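Local coordinates for protein pyruvate kinase (PDB 6QXL) that probably catalyses the last step of glycolysis, moving the phosphoryl group of phosphoenolpyruvate to ADP to give pyruvate and ATP, as a magnesium-dependent homotetramer, at residues Ser2-Lys7 with Ala331-Cys336; Leu188-Val193 with Val415-Gly420; Tyr369-Asn372 with Gly376-Ala379; Tyr403-His408 with Asp442-Arg447. All coordinates share one frame; numbering follows the deposited sequence.

Contact 1 of 4, residues Ser2-Lys7 with Ala331-Cys336; sequences SVRRTK and AMARVC
Arg4 lies alongside the flank of helix 325-340, and the aliphatic part of its chain does most of the touching. Its CD sits 3.7 Å from Cys336 CB and equally near the carbonyl oxygen of Ala333, while NE passes 3.6 Å from Ala333 CB, one turn back along the helix. Thr6 supplies the second touch: its CB rests 3.9 Å from Cys336 SG, with CG2 close by. No hydrogen bond spans the two segments, and the meeting is one of van der Waals packing between a loop and two small helical side chains.

The course of the arginine explains how it serves two roles. It leaves the backbone extended, with CG trans to the backbone N (chi1 163°), and then bends at chi3, which turns the guanidinium back toward its own loop. There NH1 donates to Thr6 O over 2.9 Å, with the acceptor in the guanidinium plane and the donor in the carbonyl plane. The same NH1 forms a salt bridge with Asp31, and NH2 bonds to Gly29 O; together these bonds should fix the rotation of the group and offset its charge. Thr6 is held in turn by a hydrogen bond from OG1 to Glu340, farther along the helix, and Val306 of helix 296-307 packs on both Thr6 and Cys336.

The arrangement belongs to the closure of a TIM barrel: the segment leading into strand 7-11, the first strand, is packed against helix 325-340, the long helix that comes after the last strand, 312-315.

Contact 2 of 4, residues Leu188-Val193 with Val415-Gly420; sequences LDYVAV and VAMFRG
Tyr190 and Met417 stand opposite each other at the closest backbone approach, yet their CA atoms are 9.6 Å apart, so the barrel strand 190-193 and the 3-10 turn 415-417 are joined wholly by side chains. The tyrosine reaches across the gap and the methionine lies over one face of its ring. Met417 CE is 3.5 Å above the ring plane, displaced toward the rim, and comes within 3.6 Å of Tyr190 CD2. Its SD is 4.2 Å from the centroid of the Tyr190 ring and only 13° off the normal, which makes this a Met-aromatic contact reinforced by a CH-pi contact from the methyl. A bend at chi3 (-86°) allows sulfur and methyl to share the same face.

Beyond the ring, Tyr190 OH lies 3.5 Å from Phe418 CE1, in an oblique approach to the phenylalanine. The hydroxyl is hydrogen-bonded to the carbonyl oxygen of Arg414, just ahead of the turn, so a buried polar group is satisfied and the ring is held at its far end. The turn itself is closed by Phe418 N bonding to Val415 O at 2.9 Å.

Around this buried meeting of barrel and C-terminal domain, Leu66 of strand 64-68 touches both Tyr190 and Met417, Trp217 of strand 217-222 touches both Tyr190 and Phe418, and the segment 415-420 connects helix 409-414 to strand 421-425.

Contact 3 of 4, residues Tyr369-Asn372 with Gly376-Ala379; sequences YTAN and GIKA
Ile377 provides the apolar side of this contact, using its two branches on successive residues of the helix. The longer branch carries CD1 to within 3.8 Å of Thr370 CG2, near the carbonyl oxygen of Thr370 as well. The shorter branch places CG2 4.0 Å from Ala371 CB. With CG2 trans to the backbone N and CG1 trans to the carbonyl carbon (chi1 -71°), the branched side chain spreads over both neighbours. The backbones are close here, the CA atoms of Ala371 and Ile377 being 5.8 Å apart. Thr370 presents its methyl to the isoleucine, while its OG1 is hydrogen-bonded to Ala366 O, one turn earlier in the same helix. The polar and apolar branches of the threonine are thus used separately.

Such short-range packing illustrates a tight alpha-to-beta connection. Helix 359-373 ends, the chain turns within a few residues, and strand 377-383 sets off into the mixed sheet of the C-terminal alpha/beta domain. Ile457 of the adjacent strand 455-461 touches Thr370, Ala371 and Ile377, extending the apolar layer between helix and sheet.

The polar link is made by water. A single molecule donates to Ala371 O at 3.0 Å and to Ile377 O at 2.8 Å, bridging carbonyl groups of helix and strand where no direct hydrogen bond joins the two segments. On the helix, the neighbouring Tyr369 faces a different subunit, where its ring stacks on Tyr369 of that chain and its hydroxyl bonds to His350 O of the same neighbour.

Contact 4 of 4, residues Tyr403-His408 with Asp442-Arg447; sequences YAYSPH and DELLKR
Leu444 meets two tyrosines of one strand, and its path from the helix shows how each is engaged. From CB the chain turns with CG beside the backbone N (chi1 -59°), which brings CG to 3.3 Å from Tyr405 OH, the shortest approach across the two segments. Of the two methyls, CD1 lies farther from that oxygen, at 4.0 Å. The other, CD2, does double duty: it is 3.4 Å from Tyr405 OH, near the plane of that ring at its edge, and it sits over the centre of the Tyr403 ring, 3.7 Å above the plane. The line from CD2 to the Tyr403 centroid is only 7° off the ring normal, a well-centred CH-pi contact.

This is helix-on-sheet packing in an alpha/beta domain: helix 436-446 lies against strand 402-406. The axes of the segments 403-406 and 442-446 approach to 11.8 Å, with 124° between their N-to-C directions, and Ile381 of the adjoining strand 377-383 touches both Leu444 and Tyr405. The hydroxyl of Tyr405 is not left to apolar company, since it is hydrogen-bonded to Ala440 O in the same helix.

Glu443 adds its CB beside Tyr405 OH, but its carboxylate turns away to ion pairs within 442-447. Arg447 NH1 reaches Glu443 OE1 at 3.0 Å, approaching from above the carboxylate plane, and also donates to the Glu443 backbone carbonyl; Lys446 adds a long salt bridge.

Overall arrangement
Contacts 1 and 2 meet directly through Lys7, whose NZ lies 2.7 Å from Phe418 O and 2.8 Å from Ala416 O, both probable hydrogen bonds, so the entry to the first barrel strand is tied to the 415-420 turn. That turn leads on to contact 4, where Val415 CG2 packs 4.0 Å from Ala404 CB. Contacts 3 and 4 share a sheet, since strands 377-383 and 402-406 are neighbours, and Ala379 CB packs on Tyr403 and Leu444. Bound glucose-6-phosphate lies about 7 Å from the Tyr405 side chain and about 9 Å from that of Phe418, while malonate is about 13 Å from the Met417 side chain.

Contact 1 of 4, residues Ser2-Lys7 with Ala331-Cys336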
loop_
_atom_site.group_PDB
_atom_site.type_symbol
_atom_site.label_atom_id
_atom_site.label_comp_id
_atom_site.label_asym_id
_atom_site.label_seq_id
_atom_site.Cartn_x
_atom_site.Cartn_y
_atom_site.Cartn_z
ATOM N N SER A 2 4.518 20.138 -22.692
ATOM C CA SER A 2 5.878 19.583 -22.739
ATOM C C SER A 2 6.106 18.794 -24.023
ATOM O O SER A 2 5.165 18.387 -24.733
ATOM C CB SER A 2 6.125 18.661 -21.558
ATOM O OG SER A 2 5.791 19.259 -20.333
ATOM N N VAL A 3 7.363 18.554 -24.318
ATOM C CA VAL A 3 7.711 17.720 -25.437
ATOM C C VAL A 3 7.107 16.335 -25.275
ATOM O O VAL A 3 7.189 15.717 -24.220
ATOM C CB VAL A 3 9.247 17.674 -25.640
ATOM C CG1 VAL A 3 10.087 17.514 -24.360
ATOM C CG2 VAL A 3 9.696 16.651 -26.683
ATOM N N ARG A 4 6.458 15.863 -26.332
ATOM C CA ARG A 4 5.828 14.544 -26.326
ATOM C C ARG A 4 6.874 13.471 -26.040
ATOM O O ARG A 4 7.970 13.516 -26.560
ATOM C CB ARG A 4 5.158 14.259 -27.665
ATOM C CG ARG A 4 4.812 12.796 -27.931
ATOM C CD ARG A 4 3.970 12.686 -29.191
ATOM N NE ARG A 4 4.626 13.277 -30.348
ATOM C CZ ARG A 4 5.473 12.651 -31.150
ATOM N NH1 ARG A 4 5.811 11.377 -30.969
ATOM N NH2 ARG A 4 5.985 13.312 -32.194
ATOM N N ARG A 5 6.501 12.506 -25.217
ATOM C CA ARG A 5 7.361 11.404 -24.845
ATOM C C ARG A 5 7.045 10.108 -25.556
ATOM O O ARG A 5 7.948 9.326 -25.849
ATOM C CB ARG A 5 7.282 11.173 -23.338
ATOM C CG ARG A 5 7.726 12.381 -22.502
ATOM C CD ARG A 5 7.467 12.101 -21.001
ATOM N NE ARG A 5 8.354 11.093 -20.425
ATOM C CZ ARG A 5 9.620 11.308 -20.081
ATOM N NH1 ARG A 5 10.191 12.488 -20.260
ATOM N NH2 ARG A 5 10.347 10.326 -19.558
ATOM N N THR A 6 5.766 9.843 -25.813
ATOM C CA THR A 6 5.374 8.609 -26.488
ATOM C C THR A 6 5.732 8.725 -27.957
ATOM O O THR A 6 5.528 9.780 -28.565
ATOM C CB THR A 6 3.867 8.342 -26.294
ATOM O OG1 THR A 6 3.573 8.346 -24.887
ATOM C CG2 THR A 6 3.480 7.002 -26.881
ATOM N N LYS A 7 6.262 7.649 -28.525
ATOM C CA LYS A 7 6.792 7.709 -29.882
ATOM C C LYS A 7 5.772 7.208 -30.883
ATOM O O LYS A 7 4.909 6.413 -30.553
ATOM C CB LYS A 7 8.095 6.928 -29.983
ATOM C CG LYS A 7 9.162 7.390 -29.001
ATOM C CD LYS A 7 9.525 8.878 -29.169
ATOM C CE LYS A 7 10.658 9.298 -28.232
ATOM N NZ LYS A 7 11.927 8.542 -28.504
ATOM N N ALA A 331 -2.717 14.388 -35.159
ATOM C CA ALA A 331 -3.750 14.095 -34.167
ATOM C C ALA A 331 -3.203 13.133 -33.104
ATOM O O ALA A 331 -3.365 13.364 -31.905
ATOM C CB ALA A 331 -4.975 13.512 -34.826
ATOM N N MET A 332 -2.544 12.080 -33.556
ATOM C CA MET A 332 -1.977 11.109 -32.654
ATOM C C MET A 332 -0.992 11.773 -31.694
ATOM O O MET A 332 -1.041 11.544 -30.479
ATOM C CB MET A 332 -1.326 9.996 -33.471
ATOM C CG MET A 332 -0.689 8.910 -32.663
ATOM S SD MET A 332 -0.324 7.482 -33.673
ATOM C CE MET A 332 -1.773 6.468 -33.329
ATOM N N ALA A 333 -0.139 12.636 -32.227
ATOM C CA ALA A 333 0.842 13.342 -31.404
ATOM C C ALA A 333 0.177 14.228 -30.347
ATOM O O ALA A 333 0.651 14.318 -29.221
ATOM C CB ALA A 333 1.772 14.171 -32.287
ATOM N N ARG A 334 -0.921 14.868 -30.711
ATOM C CA ARG A 334 -1.616 15.766 -29.800
ATOM C C ARG A 334 -2.259 14.968 -28.652
ATOM O O ARG A 334 -2.229 15.388 -27.494
ATOM C CB ARG A 334 -2.674 16.536 -30.577
ATOM C CG ARG A 334 -2.993 17.930 -30.010
ATOM C CD ARG A 334 -4.476 18.360 -30.189
ATOM N NE ARG A 334 -5.006 18.008 -31.526
ATOM C CZ ARG A 334 -5.994 17.137 -31.807
ATOM N NH1 ARG A 334 -6.651 16.488 -30.839
ATOM N NH2 ARG A 334 -6.288 16.887 -33.093
ATOM N N VAL A 335 -2.807 13.800 -28.970
ATOM C CA VAL A 335 -3.460 12.986 -27.965
ATOM C C VAL A 335 -2.426 12.446 -26.979
ATOM O O VAL A 335 -2.680 12.406 -25.773
ATOM C CB VAL A 335 -4.279 11.866 -28.618
ATOM C CG1 VAL A 335 -4.851 10.913 -27.564
ATOM C CG2 VAL A 335 -5.414 12.461 -29.430
ATOM N N CYS A 336 -1.260 12.066 -27.496
ATOM C CA CYS A 336 -0.179 11.600 -26.634
ATOM C C CYS A 336 0.226 12.691 -25.633
ATOM O O CYS A 336 0.341 12.443 -24.436
ATOM C CB CYS A 336 1.017 11.152 -27.463
ATOM S SG CYS A 336 0.759 9.594 -28.347
#

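Contact 2 of 4, residues Leu188-Val193 with Val415-Gly420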
loop_
_atom_site.group_PDB
_atom_site.type_symbol
_atom_site.label_atom_id
_atom_site.label_comp_id
_atom_site.label_asym_id
_atom_site.label_seq_id
_atom_site.Cartn_x
_atom_site.Cartn_y
_atom_site.Cartn_z
ATOM N N LEU A 188 18.776 -1.270 -41.725
ATOM C CA LEU A 188 17.576 -0.952 -40.975
ATOM C C LEU A 188 17.853 -1.026 -39.476
ATOM O O LEU A 188 18.636 -1.854 -39.015
ATOM C CB LEU A 188 16.437 -1.895 -41.360
ATOM C CG LEU A 188 15.926 -1.820 -42.802
ATOM C CD1 LEU A 188 14.683 -2.665 -42.948
ATOM C CD2 LEU A 188 15.646 -0.384 -43.233
ATOM N N ASP A 189 17.211 -0.136 -38.735
ATOM C CA ASP A 189 17.392 -0.051 -37.293
ATOM C C ASP A 189 16.603 -1.125 -36.538
ATOM O O ASP A 189 17.066 -1.634 -35.518
ATOM C CB ASP A 189 17.005 1.337 -36.841
ATOM C CG ASP A 189 17.742 2.408 -37.618
ATOM O OD1 ASP A 189 18.973 2.475 -37.520
ATOM O OD2 ASP A 189 17.109 3.134 -38.385
ATOM N N TYR A 190 15.415 -1.467 -37.043
ATOM C CA TYR A 190 14.569 -2.494 -36.434
ATOM C C TYR A 190 14.043 -3.426 -37.507
ATOM O O TYR A 190 13.741 -3.005 -38.618
ATOM C CB TYR A 190 13.378 -1.861 -35.686
ATOM C CG TYR A 190 13.749 -1.150 -34.417
ATOM C CD1 TYR A 190 13.973 -1.853 -33.241
ATOM C CD2 TYR A 190 13.883 0.227 -34.392
ATOM C CE1 TYR A 190 14.316 -1.192 -32.078
ATOM C CE2 TYR A 190 14.224 0.892 -33.227
ATOM C CZ TYR A 190 14.413 0.181 -32.083
ATOM O OH TYR A 190 14.777 0.848 -30.952
ATOM N N VAL A 191 13.913 -4.693 -37.147
ATOM C CA VAL A 191 13.272 -5.695 -37.986
ATOM C C VAL A 191 12.217 -6.401 -37.147
ATOM O O VAL A 191 12.501 -6.861 -36.048
ATOM C CB VAL A 191 14.286 -6.715 -38.503
ATOM C CG1 VAL A 191 13.601 -7.888 -39.189
ATOM C CG2 VAL A 191 15.225 -6.034 -39.476
ATOM N N ALA A 192 11.006 -6.500 -37.689
ATOM C CA ALA A 192 9.887 -7.117 -36.981
ATOM C C ALA A 192 9.559 -8.469 -37.562
ATOM O O ALA A 192 9.394 -8.611 -38.778
ATOM C CB ALA A 192 8.671 -6.224 -37.033
ATOM N N VAL A 193 9.462 -9.471 -36.693
ATOM C CA VAL A 193 9.112 -10.827 -37.086
ATOM C C VAL A 193 7.615 -11.036 -36.884
ATOM O O VAL A 193 7.096 -10.762 -35.813
ATOM C CB VAL A 193 9.900 -11.841 -36.249
ATOM C CG1 VAL A 193 9.518 -13.266 -36.608
ATOM C CG2 VAL A 193 11.377 -11.619 -36.456
ATOM N N VAL A 415 17.284 4.813 -30.398
ATOM C CA VAL A 415 16.564 5.371 -29.261
ATOM C C VAL A 415 15.339 6.180 -29.673
ATOM O O VAL A 415 14.554 6.567 -28.823
ATOM C CB VAL A 415 17.483 6.192 -28.348
ATOM C CG1 VAL A 415 18.657 5.353 -27.902
ATOM C CG2 VAL A 415 17.963 7.463 -29.032
ATOM N N ALA A 416 15.148 6.408 -30.966
ATOM C CA ALA A 416 13.954 7.111 -31.423
ATOM C C ALA A 416 12.646 6.407 -31.024
ATOM O O ALA A 416 11.634 7.061 -30.849
ATOM C CB ALA A 416 14.005 7.331 -32.929
ATOM N N MET A 417 12.686 5.096 -30.865
ATOM C CA MET A 417 11.530 4.362 -30.399
ATOM C C MET A 417 11.383 4.269 -28.869
ATOM O O MET A 417 10.384 3.741 -28.400
ATOM C CB MET A 417 11.526 2.948 -30.977
ATOM C CG MET A 417 10.125 2.378 -31.233
ATOM S SD MET A 417 10.275 0.661 -31.761
ATOM C CE MET A 417 10.507 0.885 -33.478
ATOM N N PHE A 418 12.338 4.787 -28.097
ATOM C CA PHE A 418 12.299 4.690 -26.639
ATOM C C PHE A 418 11.459 5.834 -26.073
ATOM O O PHE A 418 11.728 6.997 -26.341
ATOM C CB PHE A 418 13.700 4.801 -26.029
ATOM C CG PHE A 418 14.657 3.686 -26.376
ATOM C CD1 PHE A 418 14.340 2.664 -27.252
ATOM C CD2 PHE A 418 15.919 3.688 -25.806
ATOM C CE1 PHE A 418 15.253 1.660 -27.540
ATOM C CE2 PHE A 418 16.843 2.696 -26.099
ATOM C CZ PHE A 418 16.502 1.675 -26.968
ATOM N N ARG A 419 10.476 5.519 -25.248
ATOM C CA ARG A 419 9.639 6.554 -24.691
ATOM C C ARG A 419 10.454 7.535 -23.842
ATOM O O ARG A 419 11.188 7.124 -22.956
ATOM C CB ARG A 419 8.522 5.961 -23.828
ATOM C CG ARG A 419 7.600 7.013 -23.210
ATOM C CD ARG A 419 6.383 6.361 -22.618
ATOM N NE ARG A 419 5.572 7.304 -21.838
ATOM C CZ ARG A 419 4.270 7.178 -21.615
ATOM N NH1 ARG A 419 3.607 6.146 -22.128
ATOM N NH2 ARG A 419 3.631 8.085 -20.897
ATOM N N GLY A 420 10.287 8.828 -24.116
ATOM C CA GLY A 420 10.886 9.887 -23.320
ATOM C C GLY A 420 12.360 10.182 -23.641
ATOM O O GLY A 420 12.945 11.043 -22.992
#

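Contact 3 of 4, residues Tyr369-Asn372 with Gly376-Ala379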
loop_
_atom_site.group_PDB
_atom_site.type_symbol
_atom_site.label_atom_id
_atom_site.label_comp_id
_atom_site.label_asym_id
_atom_site.label_seq_id
_atom_site.Cartn_x
_atom_site.Cartn_y
_atom_site.Cartn_z
ATOM N N TYR A 369 15.200 7.226 -9.959
ATOM C CA TYR A 369 14.848 7.526 -8.572
ATOM C C TYR A 369 15.245 8.944 -8.190
ATOM O O TYR A 369 14.434 9.704 -7.671
ATOM C CB TYR A 369 15.505 6.537 -7.636
ATOM C CG TYR A 369 15.388 6.867 -6.168
ATOM C CD1 TYR A 369 14.233 6.541 -5.454
ATOM C CD2 TYR A 369 16.443 7.473 -5.488
ATOM C CE1 TYR A 369 14.144 6.813 -4.104
ATOM C CE2 TYR A 369 16.358 7.707 -4.123
ATOM C CZ TYR A 369 15.215 7.371 -3.439
ATOM O OH TYR A 369 15.147 7.613 -2.092
ATOM N N THR A 370 16.484 9.313 -8.465
ATOM C CA THR A 370 16.950 10.630 -8.076
ATOM C C THR A 370 16.163 11.731 -8.780
ATOM O O THR A 370 15.721 12.690 -8.149
ATOM C CB THR A 370 18.448 10.777 -8.362
ATOM O OG1 THR A 370 19.147 9.762 -7.647
ATOM C CG2 THR A 370 18.949 12.124 -7.927
ATOM N N ALA A 371 15.980 11.587 -10.088
ATOM C CA ALA A 371 15.286 12.611 -10.881
ATOM C C ALA A 371 13.831 12.770 -10.470
ATOM O O ALA A 371 13.322 13.890 -10.391
ATOM C CB ALA A 371 15.381 12.305 -12.359
ATOM N N ASN A 372 13.166 11.659 -10.186
ATOM C CA ASN A 372 11.773 11.731 -9.759
ATOM C C ASN A 372 11.576 12.361 -8.401
ATOM O O ASN A 372 10.464 12.726 -8.090
ATOM C CB ASN A 372 11.107 10.340 -9.783
ATOM C CG ASN A 372 10.568 9.982 -11.164
ATOM O OD1 ASN A 372 10.777 10.682 -12.152
ATOM N ND2 ASN A 372 9.881 8.882 -11.228
ATOM N N GLY A 376 14.489 19.890 -8.870
ATOM C CA GLY A 376 15.462 20.752 -9.514
ATOM C C GLY A 376 16.130 20.136 -10.734
ATOM O O GLY A 376 16.668 20.869 -11.574
ATOM N N ILE A 377 16.121 18.801 -10.830
ATOM C CA ILE A 377 16.670 18.109 -11.978
ATOM C C ILE A 377 15.730 18.251 -13.170
ATOM O O ILE A 377 14.589 17.858 -13.089
ATOM C CB ILE A 377 16.945 16.638 -11.673
ATOM C CG1 ILE A 377 18.134 16.556 -10.725
ATOM C CG2 ILE A 377 17.235 15.853 -12.953
ATOM C CD1 ILE A 377 18.226 15.242 -9.976
ATOM N N LYS A 378 16.241 18.815 -14.260
ATOM C CA LYS A 378 15.453 19.100 -15.435
ATOM C C LYS A 378 15.810 18.227 -16.620
ATOM O O LYS A 378 15.127 18.292 -17.646
ATOM C CB LYS A 378 15.615 20.570 -15.834
ATOM C CG LYS A 378 15.229 21.573 -14.754
ATOM C CD LYS A 378 13.750 21.557 -14.391
ATOM C CE LYS A 378 13.488 22.639 -13.362
ATOM N NZ LYS A 378 12.209 22.401 -12.669
ATOM N N ALA A 379 16.869 17.438 -16.516
ATOM C CA ALA A 379 17.254 16.561 -17.612
ATOM C C ALA A 379 18.239 15.514 -17.166
ATOM O O ALA A 379 18.881 15.669 -16.151
ATOM C CB ALA A 379 17.842 17.366 -18.771
HETATM O O HOH W 1 12.632 16.389 -11.809
#

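Contact 4 of 4, residues Tyr403-His408 with Asp442-Arg447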
loop_
_atom_site.group_PDB
_atom_site.type_symbol
_atom_site.label_atom_id
_atom_site.label_comp_id
_atom_site.label_asym_id
_atom_site.label_seq_id
_atom_site.Cartn_x
_atom_site.Cartn_y
_atom_site.Cartn_z
ATOM N N TYR A 403 18.153 12.230 -22.290
ATOM C CA TYR A 403 18.943 12.501 -23.501
ATOM C C TYR A 403 20.014 11.454 -23.700
ATOM O O TYR A 403 20.869 11.296 -22.846
ATOM C CB TYR A 403 19.539 13.875 -23.407
ATOM C CG TYR A 403 18.491 14.946 -23.424
ATOM C CD1 TYR A 403 17.921 15.367 -24.617
ATOM C CD2 TYR A 403 18.049 15.531 -22.252
ATOM C CE1 TYR A 403 16.942 16.353 -24.632
ATOM C CE2 TYR A 403 17.082 16.536 -22.282
ATOM C CZ TYR A 403 16.543 16.922 -23.476
ATOM O OH TYR A 403 15.595 17.888 -23.485
ATOM N N ALA A 404 19.937 10.723 -24.809
ATOM C CA ALA A 404 20.951 9.735 -25.171
ATOM C C ALA A 404 22.045 10.430 -26.008
ATOM O O ALA A 404 21.822 10.784 -27.179
ATOM C CB ALA A 404 20.317 8.594 -25.955
ATOM N N TYR A 405 23.196 10.648 -25.369
ATOM C CA TYR A 405 24.387 11.201 -26.004
ATOM C C TYR A 405 25.195 10.055 -26.599
ATOM O O TYR A 405 25.693 9.183 -25.870
ATOM C CB TYR A 405 25.234 11.965 -24.992
ATOM C CG TYR A 405 24.701 13.337 -24.599
ATOM C CD1 TYR A 405 23.431 13.504 -24.079
ATOM C CD2 TYR A 405 25.494 14.452 -24.702
ATOM C CE1 TYR A 405 22.969 14.767 -23.705
ATOM C CE2 TYR A 405 25.025 15.719 -24.346
ATOM C CZ TYR A 405 23.770 15.859 -23.837
ATOM O OH TYR A 405 23.311 17.105 -23.465
ATOM N N SER A 406 25.316 10.037 -27.919
ATOM C CA SER A 406 26.069 8.991 -28.571
ATOM C C SER A 406 26.738 9.527 -29.826
ATOM O O SER A 406 26.235 10.449 -30.469
ATOM C CB SER A 406 25.170 7.816 -28.911
ATOM O OG SER A 406 25.929 6.656 -29.202
ATOM N N PRO A 407 27.902 8.981 -30.159
ATOM C CA PRO A 407 28.526 9.356 -31.411
ATOM C C PRO A 407 28.003 8.533 -32.593
ATOM O O PRO A 407 28.054 9.004 -33.715
ATOM C CB PRO A 407 29.997 9.063 -31.145
ATOM C CG PRO A 407 29.974 7.891 -30.201
ATOM C CD PRO A 407 28.775 8.115 -29.340
ATOM N N HIS A 408 27.477 7.340 -32.332
ATOM C CA HIS A 408 27.111 6.402 -33.378
ATOM C C HIS A 408 25.724 6.666 -33.963
ATOM O O HIS A 408 24.804 7.022 -33.251
ATOM C CB HIS A 408 27.180 4.972 -32.889
ATOM C CG HIS A 408 28.466 4.627 -32.200
ATOM N ND1 HIS A 408 29.660 5.254 -32.480
ATOM C CD2 HIS A 408 28.730 3.732 -31.223
ATOM C CE1 HIS A 408 30.603 4.755 -31.710
ATOM N NE2 HIS A 408 30.065 3.842 -30.931
ATOM N N ASP A 442 26.459 22.114 -22.495
ATOM C CA ASP A 442 26.329 23.139 -23.545
ATOM C C ASP A 442 25.274 22.759 -24.579
ATOM O O ASP A 442 24.441 23.590 -24.959
ATOM C CB ASP A 442 27.678 23.434 -24.227
ATOM C CG ASP A 442 28.572 24.363 -23.405
ATOM O OD1 ASP A 442 28.051 25.180 -22.619
ATOM O OD2 ASP A 442 29.814 24.248 -23.518
ATOM N N GLU A 443 25.292 21.492 -24.989
ATOM C CA GLU A 443 24.309 20.975 -25.938
ATOM C C GLU A 443 22.860 21.218 -25.486
ATOM O O GLU A 443 21.998 21.508 -26.306
ATOM C CB GLU A 443 24.545 19.484 -26.176
ATOM C CG GLU A 443 25.862 19.158 -26.878
ATOM C CD GLU A 443 25.880 19.558 -28.346
ATOM O OE1 GLU A 443 24.984 19.127 -29.044
ATOM O OE2 GLU A 443 26.778 20.295 -28.782
ATOM N N LEU A 444 22.590 21.123 -24.193
ATOM C CA LEU A 444 21.248 21.418 -23.700
ATOM C C LEU A 444 20.985 22.906 -23.575
ATOM O O LEU A 444 19.861 23.356 -23.771
ATOM C CB LEU A 444 20.988 20.720 -22.357
ATOM C CG LEU A 444 21.100 19.199 -22.307
ATOM C CD1 LEU A 444 20.696 18.741 -20.919
ATOM C CD2 LEU A 444 20.226 18.521 -23.363
ATOM N N LEU A 445 22.003 23.675 -23.230
ATOM C CA LEU A 445 21.863 25.140 -23.202
ATOM C C LEU A 445 21.578 25.706 -24.595
ATOM O O LEU A 445 20.707 26.579 -24.723
ATOM C CB LEU A 445 23.116 25.780 -22.628
ATOM C CG LEU A 445 23.248 25.695 -21.107
ATOM C CD1 LEU A 445 24.745 25.789 -20.755
ATOM C CD2 LEU A 445 22.386 26.769 -20.404
ATOM N N LYS A 446 22.277 25.193 -25.619
ATOM C CA LYS A 446 21.993 25.569 -27.018
ATOM C C LYS A 446 20.506 25.413 -27.336
ATOM O O LYS A 446 19.896 26.301 -27.911
ATOM C CB LYS A 446 22.782 24.702 -28.012
ATOM C CG LYS A 446 24.233 25.041 -28.198
ATOM C CD LYS A 446 24.903 24.013 -29.116
ATOM C CE LYS A 446 26.382 24.320 -29.208
ATOM N NZ LYS A 446 27.103 23.730 -30.397
ATOM N N ARG A 447 19.929 24.293 -26.918
ATOM C CA ARG A 447 18.562 23.956 -27.282
ATOM C C ARG A 447 17.534 24.563 -26.355
ATOM O O ARG A 447 16.344 24.388 -26.574
ATOM C CB ARG A 447 18.411 22.440 -27.346
ATOM C CG ARG A 447 19.356 21.780 -28.352
ATOM C CD ARG A 447 19.271 20.285 -28.236
ATOM N NE ARG A 447 19.894 19.545 -29.321
ATOM C CZ ARG A 447 21.201 19.364 -29.482
ATOM N NH1 ARG A 447 22.087 19.914 -28.651
ATOM N NH2 ARG A 447 21.634 18.598 -30.492
#